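Local coordinates for 2',5'-phosphodiesterase 12 (Homo sapiens, PDB 4Z0V), which belongs to the endonuclease/exonuclease/phosphatase family, with a DNase I-like domain that carries a bound magnesium ion in this model, at residues H338-G343 and Y393-L398; T381-G386 and E413-H418. All blocks are in the same frame, centred on the assembly; numbering follows the deposited sequence.

Interaction 1: residues H338-G343 and Y393-L398; sequences HFVING and YIFIDL
V340, on helix 335-342, sets one methyl squarely on the ring of F395, which rises from strand 387-397 to meet it from the opposite direction. CG1 of V340 lies 3.7 Å from the centroid of the F395 ring and only 11° off its normal, a CH-pi contact over the middle of the face. No single ring carbon takes the methyl alone: V340 CG1 is 3.7 Å from both CD1 and CE1 of F395, with CZ almost as close. With CG1 of V340 anti to the backbone N (chi1 174°), that branch reaches out to the strand while CG2 lies anti to the carbonyl carbon, beside the backbone N. I341 adds a smaller touch at one corner of the ring, its CD1 standing 4.0 Å from F395 CE1; the two side chains cross at about a right angle, and the methyl comes at the ring obliquely.

The other face of the ring is backed from its own strand. CB of Y393, two residues earlier, sits 3.5 Å above the plane of the F395 ring, offset toward the rim, so the ring is sandwiched between methyl and methylene. F328 meets F395 edge-to-face, and S373 of the neighbouring strand touches it too. The backbone of F395 is held within the sheet by hydrogen bonding to F324.

On the helix side, V340 also packs on M302 of helix 295-316 and on L371 of strand 371-373. Helix 335-342 thus lies against one face of the sheet that contains strands 322-327, 371-373 and 387-397. No hydrogen bond joins the two segments, and their contact is carried by aliphatic carbon against a buried aromatic face: the fit depends on shape and dispersion, with no charge or polar pairing to fix its direction.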
loop_
_atom_site.group_PDB
_atom_site.type_symbol
_atom_site.label_atom_id
_atom_site.label_comp_id
_atom_site.label_asym_id
_atom_site.label_seq_id
_atom_site.Cartn_x
_atom_site.Cartn_y
_atom_site.Cartn_z
ATOM N N HIS A 338 13.739 -18.501 2.834
ATOM C CA HIS A 338 14.270 -19.449 3.835
ATOM C C HIS A 338 14.945 -18.675 5.013
ATOM O O HIS A 338 14.720 -18.976 6.198
ATOM C CB HIS A 338 15.284 -20.374 3.139
ATOM C CG HIS A 338 15.975 -21.319 4.069
ATOM N ND1 HIS A 338 15.504 -22.605 4.272
ATOM C CD2 HIS A 338 17.061 -21.119 4.853
ATOM C CE1 HIS A 338 16.332 -23.152 5.154
ATOM N NE2 HIS A 338 17.277 -22.288 5.542
ATOM N N PHE A 339 15.748 -17.687 4.679
ATOM C CA PHE A 339 16.459 -16.851 5.642
ATOM C C PHE A 339 15.453 -16.169 6.598
ATOM O O PHE A 339 15.609 -16.250 7.809
ATOM C CB PHE A 339 17.332 -15.820 4.907
ATOM C CG PHE A 339 17.998 -14.782 5.798
ATOM C CD1 PHE A 339 18.828 -15.166 6.847
ATOM C CD2 PHE A 339 17.781 -13.422 5.591
ATOM C CE1 PHE A 339 19.450 -14.207 7.657
ATOM C CE2 PHE A 339 18.396 -12.465 6.403
ATOM C CZ PHE A 339 19.221 -12.862 7.439
ATOM N N VAL A 340 14.353 -15.605 6.054
ATOM C CA VAL A 340 13.361 -14.908 6.881
ATOM C C VAL A 340 12.722 -15.874 7.880
ATOM O O VAL A 340 12.691 -15.587 9.077
ATOM C CB VAL A 340 12.275 -14.193 6.020
ATOM C CG1 VAL A 340 11.172 -13.596 6.905
ATOM C CG2 VAL A 340 12.891 -13.114 5.134
ATOM N N ILE A 341 12.219 -17.006 7.381
ATOM C CA ILE A 341 11.445 -17.986 8.150
ATOM C C ILE A 341 12.304 -18.832 9.120
ATOM O O ILE A 341 11.817 -19.192 10.191
ATOM C CB ILE A 341 10.682 -18.893 7.119
ATOM C CG1 ILE A 341 9.658 -18.045 6.301
ATOM C CG2 ILE A 341 9.975 -20.089 7.773
ATOM C CD1 ILE A 341 8.693 -17.217 7.084
ATOM N N ASN A 342 13.522 -19.173 8.729
ATOM C CA ASN A 342 14.364 -20.090 9.525
ATOM C C ASN A 342 15.391 -19.395 10.378
ATOM O O ASN A 342 15.911 -20.007 11.313
ATOM C CB ASN A 342 15.051 -21.090 8.599
ATOM C CG ASN A 342 14.056 -21.891 7.799
ATOM O OD1 ASN A 342 14.097 -21.890 6.573
ATOM N ND2 ASN A 342 13.061 -22.494 8.464
ATOM N N GLY A 343 15.677 -18.139 10.090
ATOM C CA GLY A 343 16.639 -17.403 10.893
ATOM C C GLY A 343 18.081 -17.584 10.480
ATOM O O GLY A 343 18.964 -17.023 11.110
ATOM N N TYR A 393 4.498 -10.468 0.905
ATOM C CA TYR A 393 4.269 -11.091 2.210
ATOM C C TYR A 393 3.940 -10.080 3.280
ATOM O O TYR A 393 4.355 -8.923 3.191
ATOM C CB TYR A 393 5.508 -11.878 2.666
ATOM C CG TYR A 393 5.997 -12.913 1.673
ATOM C CD1 TYR A 393 5.467 -14.200 1.661
ATOM C CD2 TYR A 393 6.982 -12.600 0.741
ATOM C CE1 TYR A 393 5.877 -15.142 0.712
ATOM C CE2 TYR A 393 7.389 -13.525 -0.222
ATOM C CZ TYR A 393 6.849 -14.802 -0.216
ATOM O OH TYR A 393 7.242 -15.706 -1.176
ATOM N N ILE A 394 3.209 -10.525 4.310
ATOM C CA ILE A 394 3.012 -9.757 5.539
ATOM C C ILE A 394 3.737 -10.596 6.586
ATOM O O ILE A 394 3.198 -11.623 6.978
ATOM C CB ILE A 394 1.544 -9.477 5.904
ATOM C CG1 ILE A 394 0.871 -8.565 4.833
ATOM C CG2 ILE A 394 1.452 -8.832 7.317
ATOM C CD1 ILE A 394 -0.703 -8.566 4.918
ATOM N N PHE A 395 4.953 -10.234 6.951
ATOM C CA PHE A 395 5.705 -11.017 7.942
ATOM C C PHE A 395 5.386 -10.495 9.323
ATOM O O PHE A 395 5.477 -9.276 9.567
ATOM C CB PHE A 395 7.204 -10.968 7.679
ATOM C CG PHE A 395 7.649 -11.711 6.439
ATOM C CD1 PHE A 395 7.505 -13.096 6.344
ATOM C CD2 PHE A 395 8.273 -11.038 5.395
ATOM C CE1 PHE A 395 7.913 -13.780 5.193
ATOM C CE2 PHE A 395 8.721 -11.734 4.261
ATOM C CZ PHE A 395 8.553 -13.100 4.177
ATOM N N ILE A 396 5.002 -11.411 10.239
ATOM C CA ILE A 396 4.611 -10.967 11.585
ATOM C C ILE A 396 5.501 -11.553 12.652
ATOM O O ILE A 396 5.937 -12.686 12.547
ATOM C CB ILE A 396 3.133 -11.260 11.905
ATOM C CG1 ILE A 396 2.837 -12.787 11.932
ATOM C CG2 ILE A 396 2.193 -10.512 10.926
ATOM C CD1 ILE A 396 1.543 -13.181 12.577
ATOM N N ASP A 397 5.760 -10.758 13.674
ATOM C CA ASP A 397 6.545 -11.152 14.841
ATOM C C ASP A 397 5.731 -12.122 15.689
ATOM O O ASP A 397 4.789 -11.709 16.373
ATOM C CB ASP A 397 6.864 -9.884 15.648
ATOM C CG ASP A 397 7.778 -10.069 16.829
ATOM O OD1 ASP A 397 8.076 -11.243 17.180
ATOM O OD2 ASP A 397 8.214 -9.047 17.396
ATOM N N LEU A 398 6.101 -13.410 15.672
ATOM C CA LEU A 398 5.401 -14.430 16.459
ATOM C C LEU A 398 5.514 -14.224 17.975
ATOM O O LEU A 398 4.729 -14.810 18.717
ATOM C CB LEU A 398 5.919 -15.829 16.121
ATOM C CG LEU A 398 5.505 -16.350 14.754
ATOM C CD1 LEU A 398 6.339 -17.547 14.372
ATOM C CD2 LEU A 398 3.984 -16.589 14.671
#

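Interaction 2: residues T381-G386 and E413-H418; sequences TNYVGG and EEVTTH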
loop_
_atom_site.group_PDB
_atom_site.type_symbol
_atom_site.label_atom_id
_atom_site.label_comp_id
_atom_site.label_asym_id
_atom_site.label_seq_id
_atom_site.Cartn_x
_atom_site.Cartn_y
_atom_site.Cartn_z
ATOM N N THR A 381 0.723 -13.979 -5.942
ATOM C CA THR A 381 0.287 -12.635 -5.533
ATOM C C THR A 381 0.523 -11.689 -6.716
ATOM O O THR A 381 0.209 -10.510 -6.644
ATOM C CB THR A 381 1.016 -12.159 -4.253
ATOM O OG1 THR A 381 2.404 -12.030 -4.536
ATOM C CG2 THR A 381 0.830 -13.115 -3.073
ATOM N N ASN A 382 1.133 -12.204 -7.782
ATOM C CA ASN A 382 1.420 -11.472 -9.001
ATOM C C ASN A 382 1.035 -12.380 -10.159
ATOM O O ASN A 382 1.478 -13.524 -10.174
ATOM C CB ASN A 382 2.881 -11.067 -9.040
ATOM C CG ASN A 382 3.330 -10.431 -10.347
ATOM O OD1 ASN A 382 4.182 -10.956 -11.024
ATOM N ND2 ASN A 382 2.867 -9.238 -10.668
ATOM N N TYR A 383 0.149 -11.924 -11.073
ATOM C CA TYR A 383 -0.298 -12.834 -12.153
ATOM C C TYR A 383 -0.416 -12.060 -13.462
ATOM O O TYR A 383 -1.364 -11.297 -13.654
ATOM C CB TYR A 383 -1.632 -13.482 -11.761
ATOM C CG TYR A 383 -2.009 -14.645 -12.649
ATOM C CD1 TYR A 383 -2.639 -14.437 -13.874
ATOM C CD2 TYR A 383 -1.677 -15.951 -12.297
ATOM C CE1 TYR A 383 -2.994 -15.504 -14.692
ATOM C CE2 TYR A 383 -2.000 -17.025 -13.126
ATOM C CZ TYR A 383 -2.649 -16.791 -14.328
ATOM O OH TYR A 383 -2.939 -17.821 -15.182
ATOM N N VAL A 384 0.567 -12.229 -14.337
ATOM C CA VAL A 384 0.611 -11.480 -15.599
ATOM C C VAL A 384 0.799 -12.452 -16.775
ATOM O O VAL A 384 0.971 -13.647 -16.558
ATOM C CB VAL A 384 1.715 -10.388 -15.568
ATOM C CG1 VAL A 384 1.359 -9.302 -14.568
ATOM C CG2 VAL A 384 3.097 -10.978 -15.246
ATOM N N GLY A 385 0.739 -11.937 -17.987
ATOM C CA GLY A 385 1.013 -12.768 -19.154
ATOM C C GLY A 385 2.480 -13.153 -19.090
ATOM O O GLY A 385 3.340 -12.278 -18.966
ATOM N N GLY A 386 2.759 -14.449 -19.047
ATOM C CA GLY A 386 4.137 -14.937 -19.014
ATOM C C GLY A 386 4.749 -15.182 -17.648
ATOM O O GLY A 386 5.858 -15.716 -17.565
ATOM N N GLU A 413 -10.459 -18.315 -11.232
ATOM C CA GLU A 413 -11.431 -17.946 -12.280
ATOM C C GLU A 413 -11.553 -16.412 -12.384
ATOM O O GLU A 413 -11.504 -15.862 -13.487
ATOM C CB GLU A 413 -12.806 -18.581 -12.011
ATOM N N GLU A 414 -11.599 -15.723 -11.226
ATOM C CA GLU A 414 -11.667 -14.264 -11.161
ATOM C C GLU A 414 -10.403 -13.622 -11.738
ATOM O O GLU A 414 -10.488 -12.631 -12.449
ATOM C CB GLU A 414 -11.842 -13.821 -9.704
ATOM C CG GLU A 414 -13.262 -13.943 -9.183
ATOM C CD GLU A 414 -13.369 -13.341 -7.799
ATOM O OE1 GLU A 414 -12.845 -13.947 -6.837
ATOM O OE2 GLU A 414 -13.945 -12.238 -7.688
ATOM N N VAL A 415 -9.239 -14.207 -11.446
ATOM C CA VAL A 415 -7.953 -13.699 -11.872
ATOM C C VAL A 415 -7.792 -13.863 -13.384
ATOM O O VAL A 415 -7.157 -13.011 -14.004
ATOM C CB VAL A 415 -6.807 -14.409 -11.078
ATOM C CG1 VAL A 415 -5.441 -14.156 -11.707
ATOM C CG2 VAL A 415 -6.800 -13.951 -9.628
ATOM N N THR A 416 -8.360 -14.934 -13.968
ATOM C CA THR A 416 -8.147 -15.224 -15.392
ATOM C C THR A 416 -9.323 -14.863 -16.320
ATOM O O THR A 416 -9.263 -15.208 -17.511
ATOM C CB THR A 416 -7.771 -16.703 -15.583
ATOM O OG1 THR A 416 -8.840 -17.520 -15.081
ATOM C CG2 THR A 416 -6.454 -17.063 -14.876
ATOM N N THR A 417 -10.348 -14.144 -15.823
ATOM C CA THR A 417 -11.516 -13.742 -16.641
ATOM C C THR A 417 -11.055 -12.925 -17.856
ATOM O O THR A 417 -11.563 -13.115 -18.969
ATOM C CB THR A 417 -12.554 -12.971 -15.777
ATOM O OG1 THR A 417 -12.969 -13.803 -14.704
ATOM C CG2 THR A 417 -13.801 -12.551 -16.561
ATOM N N HIS A 418 -10.058 -12.057 -17.661
ATOM C CA HIS A 418 -9.539 -11.233 -18.748
ATOM C C HIS A 418 -8.052 -11.567 -18.971
ATOM O O HIS A 418 -7.196 -10.691 -19.126
ATOM C CB HIS A 418 -9.803 -9.747 -18.419
ATOM C CG HIS A 418 -11.234 -9.478 -18.070
ATOM N ND1 HIS A 418 -12.206 -9.341 -19.052
ATOM C CD2 HIS A 418 -11.820 -9.340 -16.857
ATOM C CE1 HIS A 418 -13.341 -9.132 -18.408
ATOM N NE2 HIS A 418 -13.162 -9.124 -17.087
#
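Y383, on the first strand of the beta-hairpin formed by strands 382-384 and 387-397, packs against V415 of the short helix that follows later in the same DNase I-like domain, and against the next residue, T416. V415 brings CG1 over one face of the tyrosine ring, 3.9 Å from the centroid of the Y383 ring and 29° off the normal. This CH-pi contact is displaced toward the root of the side chain, as Y383 CD1 is 3.6 Å from V415 CG1 and CG of the ring is equally near. Having CG of Y383 anti to its own backbone N swings the ring out from the strand, and the valine crosses it at a slant. Farther along the ring, the methyl of T416 takes over: its CG2 is 3.6 Å from Y383 OH and 3.8 Å from Y383 CE1. So V415 covers the inner half of the ring and T416 reaches its phenol end.

The rings of Y380, H388 and H412 also meet that of Y383. Just before Y383, T381 and N382 both face G389 in a classic beta bulge. In T416, OG1 lies between the backbone N and the carbonyl carbon (chi1 60°) and donates to O of H412, four residues back, while CG2 is turned to the tyrosine. The following residue repeats this habit: OG1 of T417 donates to O of E413 at 2.8 Å, tilted 30° from the carbonyl plane.

In the fold
Interactions 1 and 2 are tied to the same sheet through neighbouring strands: interaction 1 uses the far end of strand 387-397, interaction 2 the strand 382-384 that pairs with its beginning. Their centres are 27 Å apart, and the nearest atoms, about 6 Å apart, do not touch. T381 bridges part of that gap, its OG1 hydrogen-bonding to D392, next to Y393. Along the chain the segments alternate, so 381-386 falls between the two halves of interaction 1, and 393-398 between those of interaction 2. The Y383 side chain is about 12 Å from the magnesium ion, too far to be a ligand; interaction 1 joins a helix to the sheet.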